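PDB 6NPS: AxyAgu115A from Amphibacillus xylanus NBRC 15112, which acts as a family GH115 alpha-glucuronidase, probably hydrolysing the glucuronic acid side groups of hemicelluloses such as arabinoglucuronoxylan. Local coordinates for residues V529-Y535 and A954-P960; G792-A798 and L941-Y947; Y865-S869 and N912-T916; T538-L542 and L586-K590; I545-L549 and L579-K583. The protein carries 3 engineered substitutions. All blocks are in the same frame, centred on the assembly; numbering follows the deposited sequence.

In the fold
Contacts 4 and 5 are successive levels of one interface, between helices 537-558 and 564-596, with centres about 10 Å apart. Contacts 2 and 3 belong to one sheet of the C-terminal domain: strands 940-948 and 858-866 are neighbours, and the centres lie about 14 Å apart. Contact 1 joins these two regions. Its loop 529-535 leads into helix 537-558, His-531 O meeting Thr-538 OG1 of contact 4 at 2.6 Å, while Pro-960 O and Leu-958 O each lie 2.8 Å from Lys-943 NZ of contact 2. All the other contacts are nested, along the chain, within the loop that contact 1 closes. Glycerol molecules, probably from crystallisation, lie near contacts 1 to 4.

Contact 1: V529-Y535 and A954-P960; sequences VYHPVNY and ANSYLGP
This loop-to-loop junction, with neither helix nor strand, joins the C-terminal domain to the helical region through tyrosines, whose rings pack while Tyr-535 OH bonds a carbonyl. Tyr-530 CA and Tyr-957 CA are 5.0 Å apart, His-531 CA and Ser-956 CA 5.3 Å. Ala-954 O accepts a 2.9 Å hydrogen bond from Tyr-535 OH, a water linking that hydroxyl to Ala-954 N. Asn-955 O accepts from Asn-534 ND2 (2.9 Å). Extended Ser-956 sets CB at the Tyr-535 ring edge. Tyr-957 (chi1 t) turns its edge to the face of Tyr-530, centroids 4.8 Å apart and planes at 55°, while Val-529 CG1 lies over the face of the Tyr-957 ring, 3.7 Å from its centroid, a CH-pi contact. Gly-959 (phi 84°) suits a backbone where a side chain would strike the preceding carbonyl. Pro-960 CA makes a CH-pi contact over the Tyr-535 face, 3.7 Å from the centroid. Glu-537, opening helix 537-558, accepts from both loops' backbones, Tyr-530 reaches helix 564-596, and Pro-960 O meets Lys-943 on strand 940-948.

Contact 2: G792-A798 and L941-Y947; sequences GYISIEA and LEKIVIY
Strand 794-797 lies antiparallel to 941-947 of strand 940-948, their short axes 4.7 Å apart at 165°. Ile-794/Ile-946 and Ile-796/Ile-944 are hydrogen-bonded pairs: Ile-794 N to Ile-946 O, Ile-946 N to Ile-794 O and Ile-796 N to Ile-944 O are each 2.8 Å, Ile-944 N to Ile-796 O 2.9 Å. Ser-795/Val-945 and Glu-797/Lys-943 are the non-hydrogen-bonded pairs. Alternation puts the four isoleucines, all mt, on one face as a ridged patch. Ile-796 CB is 4.3 Å from Ile-944 CB, and Ile-794 CB 4.4 Å from Ile-946 CB. Diagonally, Ile-796 CD1 reaches Ile-946 CD1 at 4.4 Å. Tyr-850 and Phe-852 of strand 847-854 pack onto these beta-branched bumps.

On the other face the small Ser-795 gives the long Lys-943 a hollow to cross: Ser-795 OG is 3.6 Å from Lys-943 CD and hydrogen-bonds Pro-960 O, which Lys-943 NZ shares, along with Leu-958 O. Ala-798 N donates to Glu-942 O at 3.1 Å. The methyl of Ala-798 is small enough to tuck in close, CB lying 3.1 Å from Leu-941 O. Across strand 940-948, Glu-942 and Lys-943 both face Tyr-865 of strand 858-866, a classic beta bulge. An apolar face turned inward and a mixed one, Ser-795, Glu-797 and Lys-943 with Val-945, partly covered by the loop around Pro-960, suit a beta-sandwich, consistent with this domain's galactose-binding-domain-like clan.

Contact 3: Y865-S869 and N912-T916; sequences YLQPS and NNIRT
This is the end of an antiparallel strand pair in the C-terminal domain's sheet, where strand 858-866 meets strand 915-923 as the latter emerges from helix 904-912. A Schellman motif ends that helix; Asn-913 is its C-prime residue with phi 53°, a left-handed conformation that asparagine tolerates well. The strands pair Tyr-865 with Thr-916 (non-hydrogen-bonded, CA-CA 4.7 Å) and Leu-866 with Arg-915 (hydrogen-bonded, CA-CA 5.0 Å). Leu-866 N to Arg-915 O and Arg-915 N to Leu-866 O are both 2.7 Å. On the Tyr-865 side, Thr-916 CG2 (chi1 p) sits over the ring, 3.9 Å from its centroid, a CH-pi contact. Beyond the pairing, Pro-868 centres an inverse gamma turn, with Ser-869 N bonded to Gln-867 O at 2.9 Å, and Pro-868 CD packs 3.6 Å from Asn-913 C. The turn brings a carbonyl to the long Arg-915 side chain: NH2 donates to Ser-869 O at 2.7 Å, while Arg-915 NH1 reaches Ser-869 O only weakly, at 3.2 Å.

Contact 4: T538-L542 and L586-K590; sequences TDQLL and LLNGK
Two helical turns pack with their axes 10.5 Å apart at the closest, running at 144° to each other (signed crossing angle -144°), so the helices are roughly antiparallel. The nearest backbone pair is Thr-538 and Leu-586, 6.4 Å between CA atoms. Within each turn the main chain is satisfied in the usual way: Leu-542 N bonds Thr-538 O at 2.9 Å, and Lys-590 N bonds Leu-586 O at 3.1 Å. Leu-586 O also accepts from a water at 2.9 Å, which donates as well to Thr-538 OG1 at 3.0 Å. Thr-538, chi1 m, thus has a hydroxyl fully used in a buried place, since OG1 also bonds His-531 O in the preceding loop.

At the more open side Lys-590 NZ donates to Asp-539 OD2 at 2.7 Å, a salt bridge, and bonds a glycerol molecule too. The aliphatic part of this lysine is useful as well, with CG 3.9 Å from Thr-538 CG2 and CD 3.7 Å from Leu-542 CD1. Leucines need no polar partner and fill the rest: Leu-586 CD1 meets Leu-541 CD2 at 3.7 Å, Leu-586 CB meets Leu-542 CD2 at 3.9 Å, and Leu-587 CD2 lies 4.2 Å from Leu-542 CD1. Helix 601-629 packs on Leu-587 and Lys-590. A leucine seam edged by a salt bridge is characteristic of amphipathic helices in an antiparallel bundle, here the hairpin of helices 537-558 and 564-596.

Contact 5: I545-L549 and L579-K583; sequences IDHLL and LNLQK
Ile-545 begins the first of two helical turns whose axes pass 10.4 Å apart, their directions differing by 151° (signed crossing angle -151°): the roughly antiparallel helices 537-558 and 564-596 pack here as a helical hairpin. Ile-545 CA is 6.3 Å from Leu-579 CA, the closest backbone pair. In its mt rotamer the branched side chain spans the groove: Ile-545 CG2 touches Leu-579 O at 3.8 Å, and CD1 lies 3.8 Å from Gln-582 CB. The amide of Gln-582 turns off to Arg-520 O, so the interface meets mainly its aliphatic base.

Asp-546 points its CA-CB bond away, but its carboxylate swings back to the edge, where OD2 lies 3.6 Å from Lys-583 CE and forms a long salt bridge, 3.8 Å, with Lys-583 NZ. Leu-548 brings CD1 to 3.8 Å from Leu-579 CD1, and Ile-516 of helix 500-519 closes over both leucines. Leu-549 N, one turn on, bonds Ile-545 O at 2.8 Å; Leu-549 CD2 is 4.1 Å from Leu-579 CB. Lys-583 is extended (all t), its methylenes lying along the apolar seam. The chemistry is therefore chiefly hydrophobic: Leu-579 is gripped by three aliphatic side chains of helix 537-558, and the loose ion pair adds charge complementarity at the margin.

Contact 1: V529-Y535 and A954-P960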
# COMPACT_ATOMS: atom_id res chain seq x y z
N VAL A 529 10.80 0.88 6.81
CA VAL A 529 11.26 1.45 8.08
C VAL A 529 12.16 2.64 7.79
O VAL A 529 11.89 3.77 8.21
CB VAL A 529 11.95 0.37 8.92
CG1 VAL A 529 12.65 0.98 10.14
CG2 VAL A 529 10.87 -0.73 9.33
N TYR A 530 13.20 2.41 7.02
CA TYR A 530 14.00 3.48 6.43
C TYR A 530 13.31 3.97 5.15
O TYR A 530 12.70 3.19 4.42
CB TYR A 530 15.39 2.99 6.07
CG TYR A 530 16.26 2.66 7.25
CD1 TYR A 530 16.10 1.45 7.95
CD2 TYR A 530 17.27 3.55 7.67
CE1 TYR A 530 16.88 1.15 9.06
CE2 TYR A 530 18.08 3.26 8.76
CZ TYR A 530 17.88 2.05 9.44
OH TYR A 530 18.65 1.73 10.53
N HIS A 531 13.39 5.27 4.89
CA HIS A 531 12.72 5.75 3.70
C HIS A 531 13.52 5.33 2.47
O HIS A 531 14.74 5.37 2.48
CB HIS A 531 12.57 7.27 3.73
CG HIS A 531 11.54 7.77 2.77
ND1 HIS A 531 11.84 8.03 1.46
CD2 HIS A 531 10.21 7.96 2.91
CE1 HIS A 531 10.73 8.40 0.82
NE2 HIS A 531 9.73 8.37 1.68
N PRO A 532 12.85 4.91 1.40
CA PRO A 532 13.58 4.44 0.21
C PRO A 532 14.49 5.51 -0.42
O PRO A 532 15.51 5.14 -1.00
CB PRO A 532 12.46 4.05 -0.77
CG PRO A 532 11.29 3.91 0.02
CD PRO A 532 11.40 4.82 1.22
N VAL A 533 14.15 6.81 -0.33
CA VAL A 533 14.96 7.84 -0.99
C VAL A 533 15.38 9.02 -0.08
O VAL A 533 16.47 9.57 -0.26
CB VAL A 533 14.26 8.41 -2.26
CG1 VAL A 533 14.11 7.36 -3.36
CG2 VAL A 533 12.91 9.09 -1.95
N ASN A 534 14.54 9.43 0.88
CA ASN A 534 14.76 10.73 1.54
C ASN A 534 16.06 10.75 2.33
O ASN A 534 16.39 9.78 3.03
CB ASN A 534 13.60 11.04 2.49
CG ASN A 534 12.34 11.42 1.77
OD1 ASN A 534 12.38 11.94 0.63
ND2 ASN A 534 11.22 11.24 2.42
N TYR A 535 16.82 11.86 2.18
CA TYR A 535 18.10 12.17 2.83
C TYR A 535 19.17 11.15 2.52
O TYR A 535 20.16 11.07 3.22
CB TYR A 535 17.95 12.33 4.38
CG TYR A 535 16.81 13.24 4.77
CD1 TYR A 535 16.89 14.63 4.58
CD2 TYR A 535 15.63 12.72 5.29
CE1 TYR A 535 15.81 15.48 4.91
CE2 TYR A 535 14.58 13.54 5.63
CZ TYR A 535 14.67 14.91 5.44
OH TYR A 535 13.60 15.70 5.79
N ALA A 954 10.37 16.21 4.92
CA ALA A 954 10.33 14.87 4.37
C ALA A 954 10.51 13.84 5.50
O ALA A 954 11.37 14.01 6.38
CB ALA A 954 11.39 14.72 3.28
N ASN A 955 9.68 12.80 5.47
CA ASN A 955 9.72 11.74 6.48
C ASN A 955 10.98 10.89 6.35
O ASN A 955 11.49 10.67 5.25
CB ASN A 955 8.52 10.81 6.35
CG ASN A 955 7.25 11.46 6.82
OD1 ASN A 955 7.28 12.36 7.66
ND2 ASN A 955 6.12 11.01 6.30
N SER A 956 11.44 10.35 7.48
CA SER A 956 12.59 9.47 7.43
C SER A 956 12.68 8.73 8.76
O SER A 956 12.03 9.11 9.73
CB SER A 956 13.87 10.25 7.16
OG SER A 956 14.15 11.11 8.25
N TYR A 957 13.50 7.68 8.79
CA TYR A 957 13.72 6.96 10.04
C TYR A 957 14.65 7.71 10.97
O TYR A 957 14.39 7.78 12.17
CB TYR A 957 14.31 5.58 9.77
CG TYR A 957 14.27 4.62 10.97
CD1 TYR A 957 13.10 4.39 11.66
CD2 TYR A 957 15.41 3.93 11.34
CE1 TYR A 957 13.06 3.44 12.75
CE2 TYR A 957 15.39 2.98 12.44
CZ TYR A 957 14.21 2.76 13.12
OH TYR A 957 14.19 1.81 14.17
N LEU A 958 15.73 8.28 10.44
CA LEU A 958 16.77 8.90 11.24
C LEU A 958 16.59 10.39 11.46
O LEU A 958 17.38 10.99 12.19
CB LEU A 958 18.14 8.67 10.60
CG LEU A 958 18.52 7.21 10.33
CD1 LEU A 958 19.87 7.28 9.63
CD2 LEU A 958 18.66 6.43 11.66
N GLY A 959 15.61 11.03 10.83
CA GLY A 959 15.53 12.47 10.83
C GLY A 959 16.42 13.05 9.74
O GLY A 959 17.23 12.34 9.14
N PRO A 960 16.29 14.36 9.49
CA PRO A 960 17.05 14.99 8.41
C PRO A 960 18.52 15.00 8.75
O PRO A 960 18.89 15.16 9.91
CB PRO A 960 16.51 16.43 8.37
CG PRO A 960 15.36 16.47 9.32
CD PRO A 960 15.48 15.34 10.24
O HOH W 1 12.57 17.95 4.12

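Contact 2: G792-A798 and L941-Y947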
# COMPACT_ATOMS: atom_id res chain seq x y z
N GLY A 792 15.36 26.01 4.82
CA GLY A 792 14.05 26.03 5.44
C GLY A 792 13.97 25.26 6.75
O GLY A 792 12.88 25.18 7.34
N TYR A 793 15.07 24.69 7.22
CA TYR A 793 15.06 24.00 8.51
C TYR A 793 16.51 23.86 8.92
O TYR A 793 17.41 24.02 8.10
CB TYR A 793 14.37 22.63 8.45
CG TYR A 793 15.08 21.65 7.56
CD1 TYR A 793 14.83 21.63 6.18
CD2 TYR A 793 16.03 20.78 8.07
CE1 TYR A 793 15.50 20.73 5.35
CE2 TYR A 793 16.71 19.88 7.25
CZ TYR A 793 16.44 19.88 5.90
OH TYR A 793 17.10 18.98 5.09
N ILE A 794 16.73 23.56 10.20
CA ILE A 794 18.07 23.33 10.73
C ILE A 794 18.06 22.00 11.45
O ILE A 794 17.10 21.68 12.15
CB ILE A 794 18.49 24.45 11.71
CG1 ILE A 794 18.58 25.81 11.01
CG2 ILE A 794 19.83 24.08 12.42
CD1 ILE A 794 18.78 26.94 12.01
N SER A 795 19.13 21.21 11.27
CA SER A 795 19.26 19.91 11.89
C SER A 795 20.68 19.85 12.46
O SER A 795 21.65 20.06 11.72
CB SER A 795 19.00 18.78 10.90
OG SER A 795 19.38 17.52 11.44
N ILE A 796 20.77 19.56 13.76
CA ILE A 796 21.98 19.72 14.56
C ILE A 796 22.26 18.40 15.25
O ILE A 796 21.41 17.91 16.00
CB ILE A 796 21.80 20.82 15.63
CG1 ILE A 796 21.54 22.18 14.99
CG2 ILE A 796 23.02 20.86 16.54
CD1 ILE A 796 21.06 23.22 15.97
N GLU A 797 23.43 17.81 15.01
CA GLU A 797 23.81 16.72 15.91
C GLU A 797 24.18 17.33 17.26
O GLU A 797 24.83 18.38 17.33
CB GLU A 797 24.95 15.88 15.34
CG GLU A 797 24.76 15.47 13.89
CD GLU A 797 24.06 14.12 13.67
OE1 GLU A 797 23.31 13.61 14.54
OE2 GLU A 797 24.27 13.55 12.57
N ALA A 798 23.69 16.70 18.33
CA ALA A 798 23.72 17.33 19.64
C ALA A 798 25.14 17.62 20.09
O ALA A 798 25.37 18.53 20.90
CB ALA A 798 22.98 16.41 20.65
N LEU A 941 20.46 13.26 24.57
CA LEU A 941 19.98 14.01 23.42
C LEU A 941 20.88 13.71 22.23
O LEU A 941 22.11 13.89 22.32
CB LEU A 941 19.98 15.51 23.73
CG LEU A 941 19.61 16.46 22.60
CD1 LEU A 941 18.14 16.38 22.17
CD2 LEU A 941 19.91 17.88 23.09
N GLU A 942 20.28 13.30 21.12
CA GLU A 942 21.01 12.90 19.93
C GLU A 942 20.98 13.94 18.83
O GLU A 942 22.00 14.14 18.16
CB GLU A 942 20.46 11.57 19.37
CG GLU A 942 20.68 10.41 20.37
CD GLU A 942 20.06 9.05 19.98
OE1 GLU A 942 19.98 8.70 18.77
OE2 GLU A 942 19.67 8.30 20.93
N LYS A 943 19.84 14.60 18.60
CA LYS A 943 19.69 15.50 17.46
C LYS A 943 18.63 16.53 17.82
O LYS A 943 17.70 16.23 18.57
CB LYS A 943 19.31 14.72 16.16
CG LYS A 943 19.25 15.60 14.88
CD LYS A 943 18.65 14.84 13.69
CE LYS A 943 19.58 13.79 13.19
NZ LYS A 943 19.06 13.26 11.92
N ILE A 944 18.80 17.74 17.29
CA ILE A 944 17.82 18.81 17.41
C ILE A 944 17.45 19.25 16.00
O ILE A 944 18.34 19.50 15.17
CB ILE A 944 18.40 20.02 18.18
CG1 ILE A 944 19.03 19.56 19.51
CG2 ILE A 944 17.34 21.08 18.36
CD1 ILE A 944 19.95 20.61 20.14
N VAL A 945 16.16 19.42 15.74
CA VAL A 945 15.68 19.92 14.46
C VAL A 945 14.82 21.15 14.71
O VAL A 945 13.98 21.12 15.61
CB VAL A 945 14.89 18.84 13.71
CG1 VAL A 945 14.39 19.39 12.38
CG2 VAL A 945 15.78 17.60 13.50
N ILE A 946 15.02 22.21 13.92
CA ILE A 946 14.29 23.47 14.08
C ILE A 946 13.71 23.86 12.72
O ILE A 946 14.42 23.86 11.71
CB ILE A 946 15.20 24.59 14.62
CG1 ILE A 946 15.89 24.17 15.95
CG2 ILE A 946 14.43 25.91 14.78
CD1 ILE A 946 17.09 25.12 16.38
N TYR A 947 12.43 24.22 12.70
CA TYR A 947 11.77 24.52 11.43
C TYR A 947 10.58 25.42 11.73
O TYR A 947 10.09 25.44 12.86
CB TYR A 947 11.33 23.25 10.69
CG TYR A 947 10.52 22.26 11.50
CD1 TYR A 947 11.15 21.28 12.25
CD2 TYR A 947 9.13 22.31 11.51
CE1 TYR A 947 10.41 20.35 12.99
CE2 TYR A 947 8.38 21.39 12.25
CZ TYR A 947 9.03 20.41 12.98
OH TYR A 947 8.32 19.50 13.72
O HOH W 2 23.86 12.71 16.89

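Contact 3: Y865-S869 and N912-T916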
# COMPACT_ATOMS: atom_id res chain seq x y z
N TYR A 865 15.44 14.74 19.33
CA TYR A 865 15.54 13.30 19.17
C TYR A 865 16.28 12.77 20.40
O TYR A 865 17.43 13.15 20.64
CB TYR A 865 16.29 12.94 17.90
CG TYR A 865 15.49 13.17 16.61
CD1 TYR A 865 15.09 14.45 16.23
CD2 TYR A 865 15.17 12.10 15.78
CE1 TYR A 865 14.37 14.66 15.03
CE2 TYR A 865 14.46 12.29 14.61
CZ TYR A 865 14.07 13.57 14.23
OH TYR A 865 13.35 13.76 13.07
N LEU A 866 15.62 11.92 21.18
CA LEU A 866 16.15 11.45 22.46
C LEU A 866 16.23 9.94 22.52
O LEU A 866 15.37 9.24 21.97
CB LEU A 866 15.29 11.92 23.65
CG LEU A 866 14.98 13.40 23.73
CD1 LEU A 866 13.87 13.63 24.73
CD2 LEU A 866 16.26 14.16 24.14
N GLN A 867 17.22 9.43 23.23
CA GLN A 867 17.18 8.02 23.58
C GLN A 867 15.90 7.74 24.36
O GLN A 867 15.50 8.57 25.20
CB GLN A 867 18.41 7.64 24.41
CG GLN A 867 18.87 6.24 24.11
CD GLN A 867 18.20 5.20 24.99
OE1 GLN A 867 17.97 4.07 24.56
NE2 GLN A 867 17.91 5.58 26.24
N PRO A 868 15.21 6.60 24.11
CA PRO A 868 13.92 6.33 24.81
C PRO A 868 14.11 5.79 26.22
O PRO A 868 13.84 4.63 26.54
CB PRO A 868 13.24 5.32 23.88
CG PRO A 868 14.35 4.55 23.27
CD PRO A 868 15.49 5.59 23.07
N SER A 869 14.58 6.64 27.10
CA SER A 869 14.73 6.33 28.51
C SER A 869 13.40 6.44 29.25
O SER A 869 12.49 7.18 28.85
CB SER A 869 15.74 7.29 29.14
OG SER A 869 17.04 6.81 28.89
N ASN A 912 11.47 1.89 17.52
CA ASN A 912 12.26 2.88 16.77
C ASN A 912 13.58 3.23 17.43
O ASN A 912 14.39 3.94 16.81
CB ASN A 912 11.48 4.18 16.58
CG ASN A 912 10.30 4.01 15.66
OD1 ASN A 912 10.23 3.05 14.89
ND2 ASN A 912 9.33 4.90 15.78
N ASN A 913 13.79 2.80 18.67
CA ASN A 913 14.96 3.17 19.47
C ASN A 913 15.18 4.68 19.55
O ASN A 913 16.32 5.17 19.50
CB ASN A 913 16.23 2.51 18.96
CG ASN A 913 17.31 2.49 20.04
OD1 ASN A 913 16.97 2.42 21.24
ND2 ASN A 913 18.57 2.54 19.64
N ILE A 914 14.09 5.44 19.64
CA ILE A 914 14.22 6.89 19.66
C ILE A 914 12.90 7.43 20.15
O ILE A 914 11.85 6.83 19.94
CB ILE A 914 14.57 7.49 18.27
CG1 ILE A 914 15.19 8.88 18.46
CG2 ILE A 914 13.35 7.63 17.39
CD1 ILE A 914 16.62 8.83 19.04
N ARG A 915 12.97 8.53 20.89
CA ARG A 915 11.81 9.32 21.25
C ARG A 915 11.98 10.70 20.63
O ARG A 915 13.07 11.29 20.69
CB ARG A 915 11.68 9.43 22.76
CG ARG A 915 10.51 10.28 23.17
CD ARG A 915 9.97 9.84 24.51
NE ARG A 915 11.00 9.96 25.52
CZ ARG A 915 11.45 8.96 26.27
NH1 ARG A 915 10.94 7.73 26.15
NH2 ARG A 915 12.41 9.22 27.15
N THR A 916 10.92 11.24 20.05
CA THR A 916 10.94 12.63 19.62
C THR A 916 9.92 13.42 20.44
O THR A 916 8.89 12.89 20.85
CB THR A 916 10.66 12.78 18.11
OG1 THR A 916 9.35 12.28 17.81
CG2 THR A 916 11.68 12.03 17.30

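Contact 4: T538-L542 and L586-K590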
# COMPACT_ATOMS: atom_id res chain seq x y z
N THR A 538 18.67 5.32 3.03
CA THR A 538 18.78 3.95 2.56
C THR A 538 20.09 3.69 1.85
O THR A 538 20.78 2.71 2.13
CB THR A 538 17.58 3.60 1.67
OG1 THR A 538 16.45 3.34 2.51
CG2 THR A 538 17.81 2.35 0.83
N ASP A 539 20.46 4.55 0.89
CA ASP A 539 21.68 4.28 0.14
C ASP A 539 22.94 4.44 0.97
O ASP A 539 23.93 3.71 0.76
CB ASP A 539 21.74 5.19 -1.10
CG ASP A 539 20.72 4.76 -2.17
OD1 ASP A 539 20.05 5.66 -2.74
OD2 ASP A 539 20.57 3.54 -2.43
N GLN A 540 22.96 5.37 1.92
CA GLN A 540 24.12 5.44 2.81
C GLN A 540 24.25 4.17 3.65
O GLN A 540 25.36 3.66 3.84
CB GLN A 540 24.04 6.69 3.70
CG GLN A 540 24.58 7.90 2.95
CD GLN A 540 24.17 9.24 3.53
OE1 GLN A 540 23.63 9.33 4.65
NE2 GLN A 540 24.44 10.29 2.78
N LEU A 541 23.14 3.65 4.18
CA LEU A 541 23.24 2.42 4.97
C LEU A 541 23.62 1.21 4.10
O LEU A 541 24.49 0.41 4.47
CB LEU A 541 21.92 2.18 5.71
CG LEU A 541 21.83 0.96 6.62
CD1 LEU A 541 23.08 0.95 7.55
CD2 LEU A 541 20.54 1.04 7.44
N LEU A 542 23.03 1.10 2.89
CA LEU A 542 23.45 0.03 1.95
C LEU A 542 24.94 0.08 1.66
O LEU A 542 25.60 -0.97 1.53
CB LEU A 542 22.65 0.14 0.63
CG LEU A 542 21.24 -0.46 0.79
CD1 LEU A 542 20.35 -0.07 -0.40
CD2 LEU A 542 21.28 -2.02 0.92
N LEU A 586 16.15 -3.24 2.97
CA LEU A 586 16.44 -1.96 2.36
C LEU A 586 16.32 -2.03 0.84
O LEU A 586 15.74 -1.13 0.23
CB LEU A 586 17.84 -1.50 2.77
CG LEU A 586 17.98 -1.16 4.26
CD1 LEU A 586 19.46 -1.00 4.56
CD2 LEU A 586 17.25 0.07 4.58
N LEU A 587 16.85 -3.10 0.23
CA LEU A 587 16.64 -3.32 -1.21
C LEU A 587 15.17 -3.51 -1.55
O LEU A 587 14.71 -3.10 -2.63
CB LEU A 587 17.46 -4.54 -1.69
CG LEU A 587 18.97 -4.35 -1.67
CD1 LEU A 587 19.61 -5.69 -1.87
CD2 LEU A 587 19.48 -3.34 -2.82
N ASN A 588 14.42 -4.21 -0.69
CA ASN A 588 12.99 -4.38 -0.93
C ASN A 588 12.28 -3.02 -0.94
O ASN A 588 11.34 -2.80 -1.73
CB ASN A 588 12.40 -5.33 0.15
CG ASN A 588 10.94 -5.69 -0.08
OD1 ASN A 588 10.22 -5.99 0.88
ND2 ASN A 588 10.50 -5.73 -1.34
N GLY A 589 12.69 -2.12 -0.05
CA GLY A 589 12.16 -0.76 -0.09
C GLY A 589 12.45 -0.04 -1.40
O GLY A 589 11.56 0.60 -1.97
N LYS A 590 13.67 -0.15 -1.91
CA LYS A 590 13.97 0.45 -3.22
C LYS A 590 13.17 -0.22 -4.33
O LYS A 590 12.65 0.47 -5.23
CB LYS A 590 15.46 0.37 -3.52
CG LYS A 590 16.33 1.20 -2.57
CD LYS A 590 17.83 0.98 -2.89
CE LYS A 590 18.08 1.35 -4.30
NZ LYS A 590 19.22 2.27 -4.33
O HOH W 3 14.58 1.20 1.53

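Contact 5: I545-L549 and L579-K583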
# COMPACT_ATOMS: atom_id res chain seq x y z
N ILE A 545 26.79 -1.21 4.72
CA ILE A 545 26.63 -2.65 4.76
C ILE A 545 27.51 -3.33 3.73
O ILE A 545 28.16 -4.34 4.02
CB ILE A 545 25.14 -3.03 4.55
CG1 ILE A 545 24.35 -2.63 5.78
CG2 ILE A 545 25.02 -4.52 4.20
CD1 ILE A 545 22.79 -2.78 5.61
N ASP A 546 27.53 -2.80 2.50
CA ASP A 546 28.38 -3.42 1.49
C ASP A 546 29.85 -3.31 1.87
O ASP A 546 30.62 -4.24 1.64
CB ASP A 546 28.10 -2.83 0.10
CG ASP A 546 26.72 -3.27 -0.46
OD1 ASP A 546 26.21 -2.56 -1.37
OD2 ASP A 546 26.12 -4.29 -0.02
N HIS A 547 30.25 -2.22 2.51
CA HIS A 547 31.63 -2.13 2.96
C HIS A 547 31.93 -3.20 4.02
O HIS A 547 32.94 -3.91 3.94
CB HIS A 547 31.90 -0.73 3.53
CG HIS A 547 33.22 -0.60 4.21
ND1 HIS A 547 34.41 -0.74 3.54
CD2 HIS A 547 33.54 -0.38 5.51
CE1 HIS A 547 35.41 -0.61 4.39
NE2 HIS A 547 34.91 -0.39 5.60
N LEU A 548 31.04 -3.34 5.01
CA LEU A 548 31.25 -4.32 6.09
C LEU A 548 31.19 -5.77 5.58
O LEU A 548 32.04 -6.59 5.95
CB LEU A 548 30.20 -4.09 7.20
CG LEU A 548 30.35 -2.71 7.89
CD1 LEU A 548 29.19 -2.39 8.80
CD2 LEU A 548 31.69 -2.59 8.64
N LEU A 549 30.18 -6.13 4.76
CA LEU A 549 30.17 -7.47 4.16
C LEU A 549 31.48 -7.76 3.42
O LEU A 549 32.02 -8.87 3.50
CB LEU A 549 28.98 -7.64 3.22
CG LEU A 549 27.61 -7.53 3.89
CD1 LEU A 549 26.48 -7.53 2.86
CD2 LEU A 549 27.40 -8.64 4.92
N LEU A 579 23.45 -8.17 8.89
CA LEU A 579 23.52 -7.15 7.86
C LEU A 579 22.94 -7.63 6.53
O LEU A 579 22.42 -6.81 5.77
CB LEU A 579 24.97 -6.71 7.66
CG LEU A 579 25.52 -5.99 8.91
CD1 LEU A 579 26.80 -5.33 8.52
CD2 LEU A 579 24.56 -4.95 9.45
N ASN A 580 23.04 -8.92 6.22
CA ASN A 580 22.33 -9.43 5.05
C ASN A 580 20.82 -9.22 5.19
O ASN A 580 20.13 -8.86 4.23
CB ASN A 580 22.65 -10.90 4.84
CG ASN A 580 21.89 -11.50 3.65
OD1 ASN A 580 22.21 -11.22 2.50
ND2 ASN A 580 20.89 -12.31 3.92
N LEU A 581 20.30 -9.41 6.41
CA LEU A 581 18.87 -9.21 6.62
C LEU A 581 18.48 -7.73 6.47
O LEU A 581 17.43 -7.42 5.89
CB LEU A 581 18.50 -9.68 8.02
CG LEU A 581 17.00 -9.55 8.35
CD1 LEU A 581 16.69 -10.69 9.31
CD2 LEU A 581 16.71 -8.22 9.06
N GLN A 582 19.28 -6.82 7.04
CA GLN A 582 19.02 -5.38 6.85
C GLN A 582 19.04 -5.04 5.36
O GLN A 582 18.13 -4.38 4.84
CB GLN A 582 20.06 -4.54 7.59
CG GLN A 582 20.13 -4.76 9.09
CD GLN A 582 19.14 -3.90 9.84
OE1 GLN A 582 18.79 -2.82 9.38
NE2 GLN A 582 18.68 -4.39 10.99
N LYS A 583 20.06 -5.51 4.65
CA LYS A 583 20.21 -5.21 3.22
C LYS A 583 19.00 -5.69 2.43
O LYS A 583 18.51 -4.99 1.54
CB LYS A 583 21.47 -5.87 2.71
CG LYS A 583 21.71 -5.80 1.20
CD LYS A 583 23.05 -6.51 0.91
CE LYS A 583 23.37 -6.62 -0.58
NZ LYS A 583 24.51 -7.61 -0.69